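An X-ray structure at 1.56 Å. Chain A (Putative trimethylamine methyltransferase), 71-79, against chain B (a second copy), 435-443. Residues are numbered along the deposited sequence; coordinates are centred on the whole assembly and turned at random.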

ATOM      1  N   GLU A  71     -10.050   9.528  33.795  1.00 25.25           N
ATOM      2  CA  GLU A  71     -10.516  10.062  35.062  1.00 27.30           C
ATOM      3  C   GLU A  71     -12.009   9.771  35.304  1.00 27.38           C
ATOM      4  O   GLU A  71     -12.370   9.266  36.356  1.00 27.57           O
ATOM      5  CB  GLU A  71     -10.224  11.552  35.184  1.00 29.00           C
ATOM      6  CG  GLU A  71     -10.650  12.064  36.551  1.00 31.97           C
ATOM      7  CD  GLU A  71     -10.357  13.516  36.811  1.00 35.26           C
ATOM      8  OE1 GLU A  71      -9.920  14.265  35.903  1.00 37.98           O
ATOM      9  OE2 GLU A  71     -10.583  13.902  37.974  1.00 38.34           O
ATOM     10  N   GLU A  72     -12.861  10.109  34.355  1.00 27.55           N
ATOM     11  CA  GLU A  72     -14.314  10.003  34.525  1.00 28.85           C
ATOM     12  C   GLU A  72     -14.871   8.603  34.432  1.00 28.15           C
ATOM     13  O   GLU A  72     -15.766   8.251  35.168  1.00 28.10           O
ATOM     14  CB  GLU A  72     -15.047  10.867  33.507  1.00 30.81           C
ATOM     15  CG  GLU A  72     -14.781  12.340  33.672  1.00 34.13           C
ATOM     16  CD  GLU A  72     -15.565  13.194  32.675  1.00 36.57           C
ATOM     17  OE1 GLU A  72     -16.403  12.622  31.875  1.00 38.44           O
ATOM     18  OE2 GLU A  72     -15.291  14.412  32.690  1.00 38.45           O
ATOM     19  N   ILE A  73     -14.343   7.813  33.519  1.00 26.52           N
ATOM     20  CA  ILE A  73     -14.886   6.478  33.226  1.00 26.33           C
ATOM     21  C   ILE A  73     -14.019   5.420  33.887  1.00 25.56           C
ATOM     22  O   ILE A  73     -14.548   4.538  34.556  1.00 26.59           O
ATOM     23  CB  ILE A  73     -14.998   6.226  31.707  1.00 26.04           C
ATOM     24  CG1 ILE A  73     -15.941   7.273  31.104  1.00 26.96           C
ATOM     25  CG2 ILE A  73     -15.492   4.812  31.452  1.00 25.81           C
ATOM     26  CD1 ILE A  73     -15.984   7.263  29.595  1.00 27.10           C
ATOM     27  N   GLY A  74     -12.709   5.522  33.721  1.00 24.62           N
ATOM     28  CA  GLY A  74     -11.785   4.584  34.320  1.00 23.47           C
ATOM     29  C   GLY A  74     -11.603   3.323  33.498  1.00 22.55           C
ATOM     30  O   GLY A  74     -12.194   3.152  32.441  1.00 23.04           O
ATOM     31  N   ILE A  75     -10.739   2.467  33.998  1.00 21.67           N
ATOM     32  CA  ILE A  75     -10.412   1.195  33.352  1.00 21.04           C
ATOM     33  C   ILE A  75     -10.574   0.093  34.389  1.00 21.20           C
ATOM     34  O   ILE A  75     -10.113   0.228  35.514  1.00 20.79           O
ATOM     35  CB  ILE A  75      -8.962   1.214  32.861  1.00 20.98           C
ATOM     36  CG1 ILE A  75      -8.705   2.393  31.907  1.00 21.27           C
ATOM     37  CG2 ILE A  75      -8.591  -0.114  32.226  1.00 20.38           C
ATOM     38  CD1 ILE A  75      -9.376   2.324  30.559  1.00 21.36           C
ATOM     39  N   GLU A  76     -11.251  -0.976  34.020  1.00 21.46           N
ATOM     40  CA  GLU A  76     -11.378  -2.130  34.927  1.00 22.12           C
ATOM     41  C   GLU A  76     -10.090  -2.946  34.985  1.00 21.25           C
ATOM     42  O   GLU A  76      -9.515  -3.270  33.955  1.00 20.19           O
ATOM     43  CB  GLU A  76     -12.502  -3.046  34.459  1.00 23.78           C
ATOM     44  CG  GLU A  76     -13.879  -2.390  34.428  1.00 25.40           C
ATOM     45  CD  GLU A  76     -14.684  -2.692  35.667  1.00 27.38           C
ATOM     46  OE1 GLU A  76     -14.921  -3.884  35.952  1.00 28.46           O
ATOM     47  OE2 GLU A  76     -15.068  -1.743  36.390  1.00 29.38           O
ATOM     48  N   PHE A  77      -9.648  -3.293  36.201  1.00 20.83           N
ATOM     49  CA  PHE A  77      -8.581  -4.236  36.410  1.00 20.58           C
ATOM     50  C   PHE A  77      -9.269  -5.347  37.156  1.00 21.15           C
ATOM     51  O   PHE A  77      -9.527  -5.228  38.348  1.00 21.83           O
ATOM     52  CB  PHE A  77      -7.423  -3.595  37.185  1.00 20.68           C
ATOM     53  CG  PHE A  77      -6.520  -2.758  36.311  1.00 20.18           C
ATOM     54  CD1 PHE A  77      -6.951  -1.541  35.781  1.00 20.40           C
ATOM     55  CD2 PHE A  77      -5.256  -3.220  35.964  1.00 20.00           C
ATOM     56  CE1 PHE A  77      -6.130  -0.830  34.919  1.00 20.14           C
ATOM     57  CE2 PHE A  77      -4.435  -2.504  35.108  1.00 19.59           C
ATOM     58  CZ  PHE A  77      -4.874  -1.321  34.573  1.00 19.90           C
ATOM     59  N   ARG A  78      -9.621  -6.424  36.452  1.00 21.13           N
ATOM     60  CA  ARG A  78     -10.524  -7.432  37.030  1.00 22.36           C
ATOM     61  C   ARG A  78      -9.834  -8.643  37.621  1.00 22.77           C
ATOM     62  O   ARG A  78      -8.865  -9.119  37.084  1.00 22.36           O
ATOM     63  CB  ARG A  78     -11.517  -7.890  35.986  1.00 23.11           C
ATOM     64  CG  ARG A  78     -12.415  -6.768  35.568  1.00 24.07           C
ATOM     65  CD  ARG A  78     -13.485  -7.229  34.598  1.00 25.39           C
ATOM     66  NE  ARG A  78     -14.483  -6.178  34.359  1.00 26.20           N
ATOM     67  CZ  ARG A  78     -15.459  -6.286  33.450  1.00 27.68           C
ATOM     68  NH1 ARG A  78     -15.546  -7.367  32.683  1.00 27.69           N
ATOM     69  NH2 ARG A  78     -16.333  -5.297  33.281  1.00 28.47           N
ATOM     70  N   ASP A  79     -10.378  -9.112  38.738  1.00 23.71           N
ATOM     71  CA  ASP A  79      -9.973 -10.342  39.388  1.00 24.93           C
ATOM     72  C   ASP A  79      -8.494 -10.340  39.756  1.00 24.41           C
ATOM     73  O   ASP A  79      -7.863 -11.396  39.719  1.00 24.99           O
ATOM     74  CB  ASP A  79     -10.375 -11.559  38.502  1.00 25.58           C
ATOM     75  CG  ASP A  79     -11.856 -11.575  38.174  1.00 26.81           C
ATOM     76  OD1 ASP A  79     -12.634 -11.595  39.104  1.00 28.47           O
ATOM     77  OD2 ASP A  79     -12.239 -11.484  36.989  1.00 29.07           O
TER
ATOM     78  N   ALA B 435     -20.610   8.270  23.492  1.00 30.57           N
ATOM     79  CA  ALA B 435     -20.665   6.830  23.215  1.00 29.34           C
ATOM     80  C   ALA B 435     -19.739   6.056  24.143  1.00 28.92           C
ATOM     81  O   ALA B 435     -20.147   5.057  24.724  1.00 28.63           O
ATOM     82  CB  ALA B 435     -20.315   6.538  21.771  1.00 28.98           C
ATOM     83  N   ILE B 436     -18.522   6.558  24.345  1.00 28.04           N
ATOM     84  CA  ILE B 436     -17.564   5.912  25.278  1.00 27.36           C
ATOM     85  C   ILE B 436     -18.158   5.869  26.718  1.00 28.88           C
ATOM     86  O   ILE B 436     -18.106   4.844  27.406  1.00 28.14           O
ATOM     87  CB  ILE B 436     -16.170   6.582  25.233  1.00 26.64           C
ATOM     88  CG1 ILE B 436     -15.565   6.474  23.815  1.00 25.99           C
ATOM     89  CG2 ILE B 436     -15.239   5.943  26.265  1.00 26.48           C
ATOM     90  CD1 ILE B 436     -14.264   7.206  23.634  1.00 25.78           C
ATOM     91  N   ARG B 437     -18.769   6.976  27.128  1.00 30.45           N
ATOM     92  CA  ARG B 437     -19.429   7.042  28.440  1.00 32.56           C
ATOM     93  C   ARG B 437     -20.606   6.090  28.587  1.00 33.42           C
ATOM     94  O   ARG B 437     -20.761   5.426  29.623  1.00 33.56           O
ATOM     95  CB  ARG B 437     -19.966   8.447  28.676  1.00 34.39           C
ATOM     96  CG  ARG B 437     -18.913   9.505  28.823  1.00 36.15           C
ATOM     97  CD  ARG B 437     -19.569  10.855  29.091  1.00 39.17           C
ATOM     98  NE  ARG B 437     -18.553  11.820  29.500  1.00 41.24           N
ATOM     99  CZ  ARG B 437     -18.078  12.815  28.756  1.00 43.27           C
ATOM    100  NH1 ARG B 437     -18.543  13.074  27.514  1.00 44.65           N
ATOM    101  NH2 ARG B 437     -17.135  13.601  29.282  1.00 44.94           N
ATOM    102  N   GLU B 438     -21.473   6.069  27.580  1.00 33.25           N
ATOM    103  CA  GLU B 438     -22.722   5.301  27.669  1.00 34.10           C
ATOM    104  C   GLU B 438     -22.438   3.801  27.588  1.00 33.58           C
ATOM    105  O   GLU B 438     -23.068   3.009  28.275  1.00 34.58           O
ATOM    106  CB  GLU B 438     -23.707   5.723  26.564  1.00 34.29           C
ATOM    107  N   VAL B 439     -21.461   3.411  26.790  1.00 32.49           N
ATOM    108  CA  VAL B 439     -21.104   1.998  26.676  1.00 31.54           C
ATOM    109  C   VAL B 439     -20.312   1.611  27.916  1.00 31.80           C
ATOM    110  O   VAL B 439     -20.702   0.697  28.666  1.00 31.94           O
ATOM    111  CB  VAL B 439     -20.328   1.731  25.360  1.00 30.85           C
ATOM    112  CG1 VAL B 439     -19.738   0.328  25.291  1.00 30.43           C
ATOM    113  CG2 VAL B 439     -21.277   1.929  24.195  1.00 31.12           C
ATOM    114  N   GLY B 440     -19.189   2.304  28.110  1.00 31.22           N
ATOM    115  CA  GLY B 440     -18.319   2.073  29.268  1.00 30.80           C
ATOM    116  C   GLY B 440     -17.548   0.749  29.214  1.00 30.02           C
ATOM    117  O   GLY B 440     -17.680  -0.054  28.267  1.00 29.33           O
ATOM    118  N   PRO B 441     -16.720   0.509  30.235  1.00 29.51           N
ATOM    119  CA  PRO B 441     -15.877  -0.688  30.191  1.00 29.23           C
ATOM    120  C   PRO B 441     -16.671  -1.993  30.187  1.00 29.46           C
ATOM    121  O   PRO B 441     -17.656  -2.125  30.904  1.00 30.81           O
ATOM    122  CB  PRO B 441     -15.039  -0.561  31.479  1.00 29.41           C
ATOM    123  CG  PRO B 441     -15.002   0.912  31.767  1.00 29.77           C
ATOM    124  CD  PRO B 441     -16.391   1.368  31.394  1.00 30.28           C
ATOM    125  N   GLY B 442     -16.238  -2.962  29.396  1.00 29.75           N
ATOM    126  CA  GLY B 442     -16.819  -4.290  29.460  1.00 30.90           C
ATOM    127  C   GLY B 442     -18.081  -4.452  28.647  1.00 32.40           C
ATOM    128  O   GLY B 442     -18.675  -5.532  28.686  1.00 33.16           O
ATOM    129  N   SER B 443     -18.516  -3.402  27.936  1.00 31.65           N
ATOM    130  CA  SER B 443     -19.705  -3.504  27.107  1.00 31.84           C
ATOM    131  C   SER B 443     -19.303  -3.542  25.622  1.00 30.99           C
ATOM    132  O   SER B 443     -18.224  -4.009  25.267  1.00 29.67           O
ATOM    133  CB  SER B 443     -20.688  -2.394  27.503  1.00 32.84           C
ATOM    134  OG  SER B 443     -21.934  -2.586  26.862  1.00 34.01           O
TER
HETATM  135  O   HOH W   1     -17.856  -7.398  30.787  1.00 44.16           O

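The contact buries 370 Å² summed over both stretches, and three residues account for most of it: Ile A73 with 93 Å², Pro B441 with 81 Å² and Arg B437 with 52 Å². The analysis follows these three in turn.

Ile A73 and Arg B437 form the closest CA pair, 6.6 Å between Ile A73 CA and Arg B437 CA. The CA-to-CB bond of Ile A73 points toward chain B, and with chi1 at -60° (m) and chi2 at 172° (t) the side chain reaches two different parts of the opposing stretch. The terminal CD1 rests on the helix 435-439, 3.7 Å from CG2 of Ile B436 and 3.6 Å from CA of Arg B437; the same CD1 lies 3.8 Å from CG of Arg B437, so the aliphatic part of that arginine adds to the packing. The other branch, CG2, meets the segment that follows the helix, with 3.6 Å between Ile A73 CG2 and Pro B441 CD. These separations are ordinary van der Waals distances, as expected for apolar groups in close packing.

Pro B441 sits at the second position of a type II turn from Gly B440 to Ser B443, and its CA-to-CB bond also points toward the partner. Three successive ring carbons touch three chain A residues: beyond the CD contact with Ile A73, Pro B441 CG lies 3.7 Å from the carbonyl O of Gly A74, and Pro B441 CB lies 3.7 Å from CG of Glu A76. The contact buries the Gly A74 O, which has no hydrogen-bond partner in the model.

Arg B437 adds the direct charged interaction. Its CA-to-CB bond points sideways, but the end of the side chain comes nearer to chain A and forms a salt bridge with Glu A72. Arg B437 NH2 donates to Glu A72 OE1 at 2.9 Å with an N-H...O angle of 163°, whereas Arg B437 NE reaches the same Glu A72 OE1 at 3.3 Å and 141°, a weak bond. The carboxylate oxygen approaches the guanidinium at its edge, near its plane, as suits N-H groups that point outward in that plane.

A second arginine works differently. Arg A78 is held within its own chain, its NE donating to Glu A76 OE1 at 2.8 Å and 161° in a salt bridge, with a weak bond from Arg A78 NH2 to the same Glu A76 OE1 at 3.3 Å. Across the contact, Arg A78 NH2 lies 4.0 Å from CA of Gly B442. There is little space between them: an ideal CB on Gly B442 would fall 2.6 Å from Arg A78 NH2, a clash, and the glycine's backbone angles independently call for glycine. Water 1 completes the link, accepting from Arg A78 NH1 at 3.0 Å and donating to the O of Gly B442, 2.9 Å from the water O.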